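Local structure of putative solute-binding component of ABC transporter (Clostridium phytofermentans, 4YS6) at residues A[42-45]-A[50-53]; A[70-75]-A[82-87]; A[166-171]-A[226-231]. The protein probably binds sugars for uptake by an ABC transporter, and holds beta-D-glucopyranose in the cleft between its two lobes in this crystal. All coordinates share one frame; numbering follows the deposited sequence.

Contact 1. Residues A[42-45]-A[50-53]. With NA (sodium ion), chain I; BGC (beta-D-glucopyranose), chain D.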
loop_
_atom_site.group_PDB
_atom_site.type_symbol
_atom_site.label_atom_id
_atom_site.label_comp_id
_atom_site.label_asym_id
_atom_site.label_seq_id
_atom_site.Cartn_x
_atom_site.Cartn_y
_atom_site.Cartn_z
ATOM N N ALA A 42 4.189 -0.061 16.006
ATOM C CA ALA A 42 4.080 1.320 15.581
ATOM C C ALA A 42 3.416 1.399 14.206
ATOM O O ALA A 42 3.973 0.920 13.215
ATOM C CB ALA A 42 5.450 1.977 15.542
HETATM N N MSE A 43 2.241 2.019 14.151
HETATM C CA MSE A 43 1.476 2.142 12.904
HETATM C C MSE A 43 1.464 3.605 12.442
HETATM O O MSE A 43 1.605 4.512 13.267
HETATM C CB MSE A 43 0.034 1.635 13.103
HETATM C CG MSE A 43 -0.077 0.156 13.471
HETATM SE SE MSE A 43 0.222 -0.892 11.870
HETATM C CE MSE A 43 1.550 -2.138 12.537
ATOM N N PRO A 44 1.330 3.843 11.131
ATOM C CA PRO A 44 1.515 5.221 10.645
ATOM C C PRO A 44 0.376 6.182 10.941
ATOM O O PRO A 44 0.647 7.302 11.368
ATOM C CB PRO A 44 1.671 5.049 9.124
ATOM C CG PRO A 44 1.042 3.722 8.816
ATOM C CD PRO A 44 1.281 2.874 10.028
ATOM N N THR A 45 -0.860 5.749 10.745
ATOM C CA THR A 45 -2.002 6.620 10.906
ATOM C C THR A 45 -3.265 5.796 10.914
ATOM O O THR A 45 -3.280 4.708 10.365
ATOM C CB THR A 45 -2.072 7.649 9.782
ATOM O OG1 THR A 45 -3.195 8.496 9.981
ATOM C CG2 THR A 45 -2.209 6.955 8.426
ATOM N N ARG A 50 -6.474 0.762 6.212
ATOM C CA ARG A 50 -5.983 -0.577 6.503
ATOM C C ARG A 50 -5.241 -0.669 7.840
ATOM O O ARG A 50 -5.324 -1.699 8.524
ATOM C CB ARG A 50 -5.072 -1.112 5.371
ATOM C CG ARG A 50 -3.796 -0.372 5.152
ATOM C CD ARG A 50 -2.821 -1.197 4.326
ATOM N NE ARG A 50 -2.256 -2.306 5.093
ATOM C CZ ARG A 50 -1.265 -3.082 4.648
ATOM N NH1 ARG A 50 -0.784 -2.924 3.428
ATOM N NH2 ARG A 50 -0.761 -4.048 5.411
ATOM N N TRP A 51 -4.555 0.391 8.237
ATOM C CA TRP A 51 -3.668 0.331 9.414
ATOM C C TRP A 51 -4.461 0.157 10.684
ATOM O O TRP A 51 -3.930 -0.335 11.675
ATOM C CB TRP A 51 -2.768 1.569 9.498
ATOM C CG TRP A 51 -2.070 1.789 8.204
ATOM C CD1 TRP A 51 -2.347 2.764 7.294
ATOM C CD2 TRP A 51 -1.032 0.981 7.615
ATOM N NE1 TRP A 51 -1.559 2.626 6.187
ATOM C CE2 TRP A 51 -0.758 1.527 6.346
ATOM C CE3 TRP A 51 -0.322 -0.152 8.033
ATOM C CZ2 TRP A 51 0.219 0.997 5.504
ATOM C CZ3 TRP A 51 0.630 -0.685 7.176
ATOM C CH2 TRP A 51 0.894 -0.111 5.936
ATOM N N ASN A 52 -5.748 0.518 10.650
ATOM C CA ASN A 52 -6.647 0.198 11.762
ATOM C C ASN A 52 -6.765 -1.311 11.942
ATOM O O ASN A 52 -6.713 -1.832 13.065
ATOM C CB ASN A 52 -8.014 0.813 11.533
ATOM C CG ASN A 52 -7.975 2.333 11.573
ATOM O OD1 ASN A 52 -7.972 2.937 12.639
ATOM N ND2 ASN A 52 -7.933 2.949 10.422
ATOM N N GLN A 53 -6.901 -2.008 10.825
ATOM C CA GLN A 53 -6.989 -3.462 10.842
ATOM C C GLN A 53 -5.631 -4.092 11.126
ATOM O O GLN A 53 -5.545 -5.039 11.901
ATOM C CB GLN A 53 -7.552 -3.984 9.531
ATOM C CG GLN A 53 -9.074 -3.848 9.400
ATOM C CD GLN A 53 -9.495 -2.459 9.024
ATOM O OE1 GLN A 53 -9.193 -1.998 7.929
ATOM N NE2 GLN A 53 -10.180 -1.768 9.934
HETATM NA NA NA I . -8.468 -0.799 15.145
HETATM C C2 BGC D . 0.537 -0.084 1.615
HETATM C C3 BGC D . -0.783 0.052 0.928
HETATM C C4 BGC D . -1.546 1.221 1.391
HETATM C C5 BGC D . -0.746 2.485 1.341
HETATM C C6 BGC D . -1.418 3.667 2.007
HETATM C C1 BGC D . 1.368 1.193 1.381
HETATM O O1 BGC D . 2.515 1.155 1.969
HETATM O O2 BGC D . 1.244 -1.202 1.094
HETATM O O3 BGC D . -1.521 -1.203 1.187
HETATM O O4 BGC D . -2.706 1.461 0.556
HETATM O O5 BGC D . 0.512 2.241 2.040
HETATM O O6 BGC D . -1.951 3.328 3.277
HETATM O O HOH W 1 -8.099 1.565 15.271
HETATM O O HOH W 2 -10.641 -0.768 14.149
HETATM O O HOH W 3 -6.347 -0.448 16.333
#
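Met43 and Trp51 bring the two backbones closest, their CA atoms 6.5 Å apart, where the end of strand 38-43 turns through a short loop into helix 50-64. This is the first strand-to-helix step of a beta-alpha-beta unit in a periplasmic-binding-protein fold, and the connection runs at the edge of the sugar pocket. No hydrogen bond joins residues 42-45 to 50-53; the buried Trp51 indole carries the contact. Pro44 lies over one face of it, with CG 3.6 Å from the centroid of the five-membered ring and only 6° off the normal, a CH-pi contact. Arg50 CG lies over the opposite face, so the indole is sandwiched. Met43, a selenomethionine, approaches obliquely in a Met-aromatic contact, its folded chain bringing SE to 3.9 Å from Trp51 CE3. Thr45 O sits 3.3 Å from Trp51 CB and has no hydrogen-bonding partner. Trp51 CH2 in turn lies over the centre of the Arg50 guanidinium, which is also held by salt bridges to Asp54 and Asp124. On the side away from the sugar, Asn52 O and Ser56 OG bind a sodium ion. Arg50 and Trp51 each bond the glucose. Arg50 NH1 donates to O3 of the sugar at 2.9 Å. Trp51 NE1 donates to its O6 at 3.0 Å, less straight at 144°.

Contact 2. Residues A[70-75]-A[82-87]; sequences DLQYAS and VSQIEN. With NA (sodium ion), chain G.
Gln84 of helix 78-90 and Gln72 of strand 68-73 bury most of the surface here, and their CA atoms, 7.0 Å apart, mark the nearest approach of the two backbones. The strand leads through a short loop into the helix, a beta-alpha step in the Rossmann-like lobe of a periplasmic binding protein, and Gln84 ties the helix back to the C-terminal end of the strand. With CG anti to its own carbonyl carbon (chi1 -71°) and the chain extended beyond it, the amide arrives at the backbone of Tyr73. There NE2 donates to Tyr73 O at 2.9 Å in an almost straight bond, N-H...O 175°. The acceptor lies in the Gln84 amide plane, but the donor stands above the carbonyl plane, away from the lone-pair directions. The other end of the same amide meets Ala74, OE1 lying 3.4 Å from CB.

Gln72 CB packs alongside Gln84 CD. The rest of the Gln72 side chain is modelled in two conformers, and its remaining contacts hold for the one described. In it the amide planes of the two glutamines are 61° apart, and Gln72 OE1 lies 3.2 Å from Gln84 CG. A water may bridge Gln72 OE1 to Asn87 ND2 further along the helix, though this link is tentative. On the strand itself, Gln72 NE2 donates to Asp70 OD1 at 3.2 Å, approaching on the syn side but tilted from the carboxylate plane.

Beyond the strand, Ser75 O and Asp77 OD1 bind a sodium ion. Strand 68-73 is an outermost strand of its sheet and bonds through its backbone to strand 38-43, with Leu71 packing on Met43. Across the helix, Ile85 and Glu86 carry the packing on to helix 107-115.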
loop_
_atom_site.group_PDB
_atom_site.type_symbol
_atom_site.label_atom_id
_atom_site.label_comp_id
_atom_site.label_asym_id
_atom_site.label_seq_id
_atom_site.Cartn_x
_atom_site.Cartn_y
_atom_site.Cartn_z
ATOM N N ASP A 70 2.311 -2.763 23.107
ATOM C CA ASP A 70 2.260 -1.303 23.121
ATOM C C ASP A 70 2.016 -0.841 21.691
ATOM O O ASP A 70 2.955 -0.739 20.895
ATOM C CB ASP A 70 3.557 -0.727 23.674
ATOM C CG ASP A 70 3.540 0.803 23.774
ATOM O OD1 ASP A 70 2.501 1.432 23.487
ATOM O OD2 ASP A 70 4.577 1.370 24.164
ATOM N N LEU A 71 0.743 -0.627 21.367
ATOM C CA LEU A 71 0.319 -0.226 20.021
ATOM C C LEU A 71 0.087 1.280 19.946
ATOM O O LEU A 71 -0.679 1.834 20.731
ATOM C CB LEU A 71 -0.953 -0.967 19.633
ATOM C CG LEU A 71 -1.667 -0.510 18.367
ATOM C CD1 LEU A 71 -0.801 -0.787 17.145
ATOM C CD2 LEU A 71 -3.009 -1.200 18.243
ATOM N N GLN A 72 0.750 1.955 19.013
ATOM C CA GLN A 72 0.568 3.392 18.857
ATOM C C GLN A 72 0.482 3.766 17.393
ATOM O O GLN A 72 1.119 3.132 16.533
ATOM C CB GLN A 72 1.700 4.165 19.533
ATOM C CG GLN A 72 1.753 3.941 21.036
ATOM C CD GLN A 72 2.776 4.820 21.717
ATOM O OE1 GLN A 72 2.704 6.040 21.626
ATOM N NE2 GLN A 72 3.738 4.203 22.400
ATOM N N TYR A 73 -0.342 4.779 17.134
ATOM C CA TYR A 73 -0.545 5.351 15.802
ATOM C C TYR A 73 -0.014 6.776 15.774
ATOM O O TYR A 73 -0.232 7.533 16.722
ATOM C CB TYR A 73 -2.020 5.384 15.412
ATOM C CG TYR A 73 -2.619 4.030 15.153
ATOM C CD1 TYR A 73 -3.041 3.233 16.201
ATOM C CD2 TYR A 73 -2.752 3.557 13.865
ATOM C CE1 TYR A 73 -3.595 1.985 15.970
ATOM C CE2 TYR A 73 -3.305 2.311 13.615
ATOM C CZ TYR A 73 -3.710 1.529 14.667
ATOM O OH TYR A 73 -4.260 0.290 14.449
ATOM N N ALA A 74 0.605 7.165 14.660
ATOM C CA ALA A 74 1.355 8.422 14.616
ATOM C C ALA A 74 0.746 9.583 13.802
ATOM O O ALA A 74 1.401 10.597 13.605
ATOM C CB ALA A 74 2.744 8.134 14.099
ATOM N N SER A 75 -0.493 9.428 13.345
ATOM C CA SER A 75 -1.173 10.477 12.574
ATOM C C SER A 75 -0.368 10.929 11.364
ATOM O O SER A 75 -0.455 12.073 10.938
ATOM C CB SER A 75 -1.482 11.680 13.455
ATOM O OG SER A 75 -2.476 12.480 12.846
ATOM N N VAL A 82 8.717 8.743 15.565
ATOM C CA VAL A 82 10.010 8.640 16.217
ATOM C C VAL A 82 9.883 8.683 17.750
ATOM O O VAL A 82 10.474 7.855 18.457
ATOM C CB VAL A 82 10.963 9.761 15.742
ATOM C CG1 VAL A 82 12.226 9.778 16.589
ATOM C CG2 VAL A 82 11.293 9.565 14.267
ATOM N N SER A 83 9.111 9.637 18.266
ATOM C CA SER A 83 8.926 9.745 19.706
ATOM C C SER A 83 8.197 8.531 20.273
ATOM O O SER A 83 8.510 8.081 21.379
ATOM C CB SER A 83 8.173 11.024 20.038
ATOM O OG SER A 83 8.966 12.127 19.671
ATOM N N GLN A 84 7.247 7.984 19.522
ATOM C CA GLN A 84 6.534 6.798 19.985
ATOM C C GLN A 84 7.467 5.611 20.107
ATOM O O GLN A 84 7.415 4.892 21.093
ATOM C CB GLN A 84 5.367 6.470 19.066
ATOM C CG GLN A 84 4.256 7.488 19.202
ATOM C CD GLN A 84 3.119 7.271 18.236
ATOM O OE1 GLN A 84 3.285 6.666 17.172
ATOM N NE2 GLN A 84 1.946 7.800 18.594
ATOM N N ILE A 85 8.346 5.424 19.127
ATOM C CA ILE A 85 9.319 4.333 19.182
ATOM C C ILE A 85 10.318 4.539 20.330
ATOM O O ILE A 85 10.610 3.596 21.064
ATOM C CB ILE A 85 10.032 4.189 17.822
ATOM C CG1 ILE A 85 9.002 3.777 16.778
ATOM C CG2 ILE A 85 11.169 3.148 17.870
ATOM C CD1 ILE A 85 9.437 3.999 15.352
ATOM N N GLU A 86 10.796 5.773 20.525
ATOM C CA GLU A 86 11.634 6.083 21.676
ATOM C C GLU A 86 10.958 5.671 22.979
ATOM O O GLU A 86 11.608 5.120 23.867
ATOM C CB GLU A 86 11.976 7.582 21.719
ATOM C CG GLU A 86 13.103 7.954 20.786
ATOM C CD GLU A 86 13.376 9.448 20.722
ATOM O OE1 GLU A 86 12.544 10.241 21.214
ATOM O OE2 GLU A 86 14.429 9.824 20.167
ATOM N N ASN A 87 9.663 5.957 23.089
ATOM C CA ASN A 87 8.908 5.664 24.309
ATOM C C ASN A 87 8.710 4.168 24.480
ATOM O O ASN A 87 8.731 3.669 25.597
ATOM C CB ASN A 87 7.545 6.349 24.291
ATOM C CG ASN A 87 7.644 7.861 24.421
ATOM O OD1 ASN A 87 8.699 8.403 24.754
ATOM N ND2 ASN A 87 6.538 8.548 24.152
HETATM NA NA NA G . -0.307 14.271 9.993
HETATM O O HOH W 4 4.191 7.442 23.150
HETATM O O HOH W 5 -2.501 13.533 10.484
HETATM O O HOH W 6 0.695 14.539 8.100
HETATM O O HOH W 7 -1.231 15.296 12.121
#

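Contact 3. Residues A[166-171]-A[226-231]; sequences NLEIFT and DAIIAS
Ile228 of helix 218-232 packs on Glu168 and Phe170 of strand 165-170, joining a helix to the parallel sheet in the lobe built on strands 165-170 and 241-244 of this periplasmic-binding-protein fold. The backbones stay well apart, with 8.8 Å between the CA atoms of Glu168 and Ile228, and side chains bridge the distance without a hydrogen bond between the segments.

The apolar contact is between Ile228 and Phe170, whose ring is met obliquely, CD1 of the isoleucine 4.2 Å from CZ. Phe170 also forms a cation-pi pair with Arg224, one helical turn before Ile228, and touches Val253 of helix 247-260.

Methyl groups meet a carboxylate in van der Waals contact on the Glu168 side. A bend in the glutamate chain at chi2 (-70°) turns the carboxylate against Ile228, where CG2 lies 3.9 Å from Glu168 CD, while CD1 sits between Glu168 OE1 and the Phe170 ring.

Hydrogen bonds to Ser203 OG and Tyr233 OH satisfy OE1 and OE2 of the buried Glu168. Within the helix, Ala227 O accepts from both the backbone N and the side chain of Ser231, which reach it from opposite faces of its plane; Ser231 OG donates to Ala227 O at 2.8 Å.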
loop_
_atom_site.group_PDB
_atom_site.type_symbol
_atom_site.label_atom_id
_atom_site.label_comp_id
_atom_site.label_asym_id
_atom_site.label_seq_id
_atom_site.Cartn_x
_atom_site.Cartn_y
_atom_site.Cartn_z
ATOM N N ASN A 166 -6.139 7.399 -23.575
ATOM C CA ASN A 166 -5.664 8.409 -22.630
ATOM C C ASN A 166 -5.567 7.821 -21.234
ATOM O O ASN A 166 -6.522 7.261 -20.721
ATOM C CB ASN A 166 -6.584 9.616 -22.643
ATOM C CG ASN A 166 -6.510 10.377 -23.947
ATOM O OD1 ASN A 166 -7.512 10.547 -24.646
ATOM N ND2 ASN A 166 -5.312 10.808 -24.304
ATOM N N LEU A 167 -4.398 7.996 -20.624
ATOM C CA LEU A 167 -4.070 7.452 -19.315
ATOM C C LEU A 167 -3.640 8.558 -18.369
ATOM O O LEU A 167 -2.953 9.473 -18.801
ATOM C CB LEU A 167 -2.922 6.453 -19.458
ATOM C CG LEU A 167 -2.315 5.863 -18.175
ATOM C CD1 LEU A 167 -3.258 4.887 -17.568
ATOM C CD2 LEU A 167 -0.975 5.202 -18.445
ATOM N N GLU A 168 -4.045 8.493 -17.109
ATOM C CA GLU A 168 -3.367 9.276 -16.065
ATOM C C GLU A 168 -2.949 8.342 -14.938
ATOM O O GLU A 168 -3.475 7.246 -14.807
ATOM C CB GLU A 168 -4.249 10.416 -15.550
ATOM C CG GLU A 168 -4.643 11.452 -16.647
ATOM C CD GLU A 168 -3.483 12.325 -17.124
ATOM O OE1 GLU A 168 -2.484 12.464 -16.388
ATOM O OE2 GLU A 168 -3.579 12.897 -18.232
ATOM N N ILE A 169 -1.996 8.785 -14.120
ATOM C CA ILE A 169 -1.323 7.912 -13.167
ATOM C C ILE A 169 -1.223 8.589 -11.810
ATOM O O ILE A 169 -0.838 9.750 -11.740
ATOM C CB ILE A 169 0.096 7.576 -13.641
ATOM C CG1 ILE A 169 0.098 6.899 -15.015
ATOM C CG2 ILE A 169 0.802 6.681 -12.635
ATOM C CD1 ILE A 169 1.446 7.017 -15.713
ATOM N N PHE A 170 -1.587 7.849 -10.767
ATOM C CA PHE A 170 -1.502 8.318 -9.372
ATOM C C PHE A 170 -0.837 7.247 -8.546
ATOM O O PHE A 170 -1.389 6.148 -8.440
ATOM C CB PHE A 170 -2.874 8.605 -8.793
ATOM C CG PHE A 170 -3.534 9.826 -9.358
ATOM C CD1 PHE A 170 -3.995 9.832 -10.666
ATOM C CD2 PHE A 170 -3.700 10.966 -8.579
ATOM C CE1 PHE A 170 -4.578 10.976 -11.191
ATOM C CE2 PHE A 170 -4.299 12.094 -9.100
ATOM C CZ PHE A 170 -4.724 12.096 -10.413
ATOM N N THR A 171 0.345 7.521 -7.999
ATOM C CA THR A 171 0.947 6.563 -7.076
ATOM C C THR A 171 1.070 7.166 -5.660
ATOM O O THR A 171 0.448 8.189 -5.327
ATOM C CB THR A 171 2.312 6.025 -7.608
ATOM O OG1 THR A 171 2.690 4.836 -6.881
ATOM C CG2 THR A 171 3.407 7.061 -7.507
ATOM N N ASP A 226 -8.825 16.901 -10.147
ATOM C CA ASP A 226 -9.704 18.005 -10.561
ATOM C C ASP A 226 -9.005 18.962 -11.528
ATOM O O ASP A 226 -9.607 19.439 -12.513
ATOM C CB ASP A 226 -10.215 18.784 -9.355
ATOM C CG ASP A 226 -11.655 19.213 -9.525
ATOM O OD1 ASP A 226 -12.538 18.321 -9.537
ATOM O OD2 ASP A 226 -11.899 20.429 -9.667
ATOM N N ALA A 227 -7.738 19.231 -11.262
ATOM C CA ALA A 227 -6.957 20.135 -12.089
ATOM C C ALA A 227 -6.663 19.501 -13.442
ATOM O O ALA A 227 -6.661 20.161 -14.477
ATOM C CB ALA A 227 -5.667 20.517 -11.368
ATOM N N ILE A 228 -6.406 18.202 -13.439
ATOM C CA ILE A 228 -6.182 17.488 -14.692
ATOM C C ILE A 228 -7.477 17.460 -15.540
ATOM O O ILE A 228 -7.436 17.732 -16.742
ATOM C CB ILE A 228 -5.657 16.098 -14.421
ATOM C CG1 ILE A 228 -4.224 16.195 -13.882
ATOM C CG2 ILE A 228 -5.656 15.249 -15.694
ATOM C CD1 ILE A 228 -3.627 14.855 -13.448
ATOM N N ILE A 229 -8.614 17.166 -14.928
ATOM C CA ILE A 229 -9.882 17.198 -15.664
ATOM C C ILE A 229 -10.099 18.561 -16.320
ATOM O O ILE A 229 -10.381 18.659 -17.518
ATOM C CB ILE A 229 -11.082 16.880 -14.749
ATOM C CG1 ILE A 229 -10.983 15.440 -14.237
ATOM C CG2 ILE A 229 -12.406 17.089 -15.498
ATOM C CD1 ILE A 229 -11.880 15.158 -13.028
ATOM N N ALA A 230 -9.943 19.618 -15.538
ATOM C CA ALA A 230 -10.212 20.981 -16.010
ATOM C C ALA A 230 -9.265 21.397 -17.130
ATOM O O ALA A 230 -9.654 22.124 -18.034
ATOM C CB ALA A 230 -10.119 21.960 -14.855
ATOM N N SER A 231 -8.021 20.938 -17.068
ATOM C CA SER A 231 -7.000 21.348 -18.026
ATOM C C SER A 231 -7.011 20.521 -19.306
ATOM O O SER A 231 -6.735 21.054 -20.372
ATOM C CB SER A 231 -5.617 21.264 -17.386
ATOM O OG SER A 231 -5.540 22.057 -16.213
#

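Overall arrangement
Contacts 1 and 2 adjoin in the same lobe, their centres 11 Å apart, and share one sheet through neighbouring strands 38-43 and 68-73. Two probable hydrogen bonds join them, Met43 N to Gln72 O and Trp51 O to Tyr73 OH, each 2.9 Å, and Met43 CB packs on Tyr73 CE2 at 3.4 Å. Contact 1 touches the glucose directly, whereas the Tyr73 side chain of contact 2 lies about 10 Å from it. Contact 3 belongs to the sheet of the other lobe, its centre about 29 Å from that of contact 1 and 36 Å from that of contact 2; its Phe170 side chain is about 12 Å from the sugar.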